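Long-range contact in actin-binding protein (Saccharomyces cerevisiae, PDB 1HQZ), which binds actin filaments and recruits the Arp2/3 complex to their sides, this chain being its N-terminal cofilin-homology domain: residues Tyr19-Gly25 against Gly67-Val71. Residues are numbered along the deposited sequence; the frame is centred on the assembly and turned at random.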
loop_
_atom_site.group_PDB
_atom_site.type_symbol
_atom_site.label_atom_id
_atom_site.label_comp_id
_atom_site.label_asym_id
_atom_site.label_seq_id
_atom_site.Cartn_x
_atom_site.Cartn_y
_atom_site.Cartn_z
ATOM N N TYR A 19 -2.213 -0.563 -10.195
ATOM C CA TYR A 19 -2.226 0.801 -9.687
ATOM C C TYR A 19 -3.306 1.658 -10.363
ATOM O O TYR A 19 -4.152 2.250 -9.690
ATOM C CB TYR A 19 -0.850 1.434 -9.890
ATOM C CG TYR A 19 -0.816 2.929 -9.684
ATOM C CD1 TYR A 19 -0.958 3.492 -8.413
ATOM C CD2 TYR A 19 -0.668 3.787 -10.771
ATOM C CE1 TYR A 19 -0.954 4.889 -8.238
ATOM C CE2 TYR A 19 -0.664 5.177 -10.608
ATOM C CZ TYR A 19 -0.808 5.721 -9.350
ATOM O OH TYR A 19 -0.817 7.088 -9.216
ATOM N N LEU A 20 -3.288 1.714 -11.692
ATOM C CA LEU A 20 -4.272 2.516 -12.426
ATOM C C LEU A 20 -5.699 2.091 -12.145
ATOM O O LEU A 20 -6.559 2.940 -11.897
ATOM C CB LEU A 20 -4.009 2.457 -13.936
ATOM C CG LEU A 20 -2.828 3.301 -14.409
ATOM C CD1 LEU A 20 -2.621 3.096 -15.900
ATOM C CD2 LEU A 20 -3.087 4.774 -14.099
ATOM N N LYS A 21 -5.947 0.782 -12.187
ATOM C CA LYS A 21 -7.283 0.242 -11.914
ATOM C C LYS A 21 -7.806 0.815 -10.608
ATOM O O LYS A 21 -8.940 1.301 -10.520
ATOM C CB LYS A 21 -7.251 -1.276 -11.733
ATOM C CG LYS A 21 -7.165 -2.133 -12.962
ATOM C CD LYS A 21 -7.288 -3.582 -12.505
ATOM C CE LYS A 21 -7.030 -4.562 -13.610
ATOM N NZ LYS A 21 -7.098 -5.947 -13.068
ATOM N N ILE A 22 -6.958 0.732 -9.589
ATOM C CA ILE A 22 -7.302 1.191 -8.257
ATOM C C ILE A 22 -7.504 2.693 -8.115
ATOM O O ILE A 22 -8.544 3.119 -7.627
ATOM C CB ILE A 22 -6.240 0.706 -7.242
ATOM C CG1 ILE A 22 -6.242 -0.822 -7.210
ATOM C CG2 ILE A 22 -6.526 1.270 -5.860
ATOM C CD1 ILE A 22 -5.220 -1.418 -6.289
ATOM N N VAL A 23 -6.527 3.501 -8.528
ATOM C CA VAL A 23 -6.676 4.951 -8.395
ATOM C C VAL A 23 -7.816 5.529 -9.217
ATOM O O VAL A 23 -8.375 6.562 -8.853
ATOM C CB VAL A 23 -5.392 5.717 -8.776
ATOM C CG1 VAL A 23 -4.277 5.369 -7.805
ATOM C CG2 VAL A 23 -5.003 5.413 -10.228
ATOM N N ARG A 24 -8.161 4.871 -10.318
ATOM C CA ARG A 24 -9.237 5.344 -11.179
ATOM C C ARG A 24 -10.592 4.810 -10.750
ATOM O O ARG A 24 -11.619 5.441 -11.001
ATOM C CB ARG A 24 -8.989 4.922 -12.622
ATOM C CG ARG A 24 -7.808 5.587 -13.306
ATOM C CD ARG A 24 -7.645 4.996 -14.701
ATOM N NE ARG A 24 -6.646 5.700 -15.494
ATOM C CZ ARG A 24 -6.189 5.275 -16.668
ATOM N NH1 ARG A 24 -6.638 4.141 -17.189
ATOM N NH2 ARG A 24 -5.286 5.991 -17.324
ATOM N N GLY A 25 -10.585 3.643 -10.113
ATOM C CA GLY A 25 -11.822 3.015 -9.680
ATOM C C GLY A 25 -12.514 2.338 -10.855
ATOM O O GLY A 25 -13.720 2.104 -10.826
ATOM N N GLY A 67 1.131 -1.186 0.407
ATOM C CA GLY A 67 -0.243 -1.423 0.013
ATOM C C GLY A 67 -0.857 -0.148 -0.526
ATOM O O GLY A 67 -0.450 0.963 -0.166
ATOM N N LEU A 68 -1.853 -0.321 -1.386
ATOM C CA LEU A 68 -2.549 0.797 -2.017
ATOM C C LEU A 68 -4.018 0.447 -2.031
ATOM O O LEU A 68 -4.387 -0.646 -2.460
ATOM C CB LEU A 68 -2.055 0.957 -3.459
ATOM C CG LEU A 68 -2.769 1.932 -4.391
ATOM C CD1 LEU A 68 -2.393 3.353 -4.036
ATOM C CD2 LEU A 68 -2.366 1.619 -5.835
ATOM N N ALA A 69 -4.867 1.350 -1.560
ATOM C CA ALA A 69 -6.286 1.042 -1.576
ATOM C C ALA A 69 -7.152 2.258 -1.818
ATOM O O ALA A 69 -6.849 3.364 -1.364
ATOM C CB ALA A 69 -6.694 0.363 -0.274
ATOM N N ARG A 70 -8.235 2.036 -2.545
ATOM C CA ARG A 70 -9.177 3.095 -2.838
ATOM C C ARG A 70 -10.367 2.811 -1.938
ATOM O O ARG A 70 -11.013 1.772 -2.059
ATOM C CB ARG A 70 -9.585 3.065 -4.306
ATOM C CG ARG A 70 -10.540 4.179 -4.681
ATOM C CD ARG A 70 -10.637 4.310 -6.189
ATOM N NE ARG A 70 -11.180 5.602 -6.592
ATOM C CZ ARG A 70 -12.448 5.801 -6.923
ATOM N NH1 ARG A 70 -13.288 4.789 -6.894
ATOM N NH2 ARG A 70 -12.877 6.999 -7.293
ATOM N N VAL A 71 -10.647 3.736 -1.029
ATOM C CA VAL A 71 -11.726 3.535 -0.078
ATOM C C VAL A 71 -12.657 4.723 0.090
ATOM O O VAL A 71 -12.256 5.884 -0.058
ATOM C CB VAL A 71 -11.165 3.203 1.324
ATOM C CG1 VAL A 71 -12.239 2.560 2.167
ATOM C CG2 VAL A 71 -9.937 2.302 1.208
#
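The side chains of Ile-22 and Leu-68 pass alongside one another, each heading toward the other's backbone, with CG2 of Ile-22 lying 4.1 Å from CG of Leu-68. The isoleucine reaches the strand with two arms: CG2 rests over the backbone, 3.8 Å from Arg-70 N, while CD1 runs back to Leu-68, 4.0 Å from its carbonyl O. Leu-68 answers with CD2, which meets the edge of the Tyr-19 ring close to the ring plane, 3.5 Å from Tyr-19 CD1. With CG anti to the backbone N (chi1 167°), the tyrosine ring swings out beside the helix, obliquely to its axis, and its CD1 edge reaches the leucine; Val-23 CG2 sits over one ring face, offset toward the rim, and the hydroxyl is hydrogen-bonded to Lys-112 O. This is the ADF-homology fold, a mixed sheet flanked by helices: helix 12-24 packs on central strand 65-71, residues 19-24 crossing residues 67-71 at 30°, with Leu-68 and Arg-70 facing the helix while Ala-69 turns to Phe-52 and Phe-55 on the other face of the sheet. Further along, Arg-70 leaves the strand with CG anti to N (chi1 -178°) and stays extended to NE, which carries its guanidinium past the end of the helix. There Arg-24 O stands over the centre of one guanidinium face, 4.1 Å above the plane, and Gly-25 CA covers the same face, 3.6 Å from Arg-70 NH1. Gly-25, with positive phi, is the C-prime residue of the Schellman motif that closes the helix, and a beta carbon on it would run into Arg-70 NH1. Cut back to an alanine, Arg-70 would no longer lie against Gly-25 and Arg-24 O, which would probably bare that flank of the helix end and leave Glu-79 without its long, weak ion-pair partner.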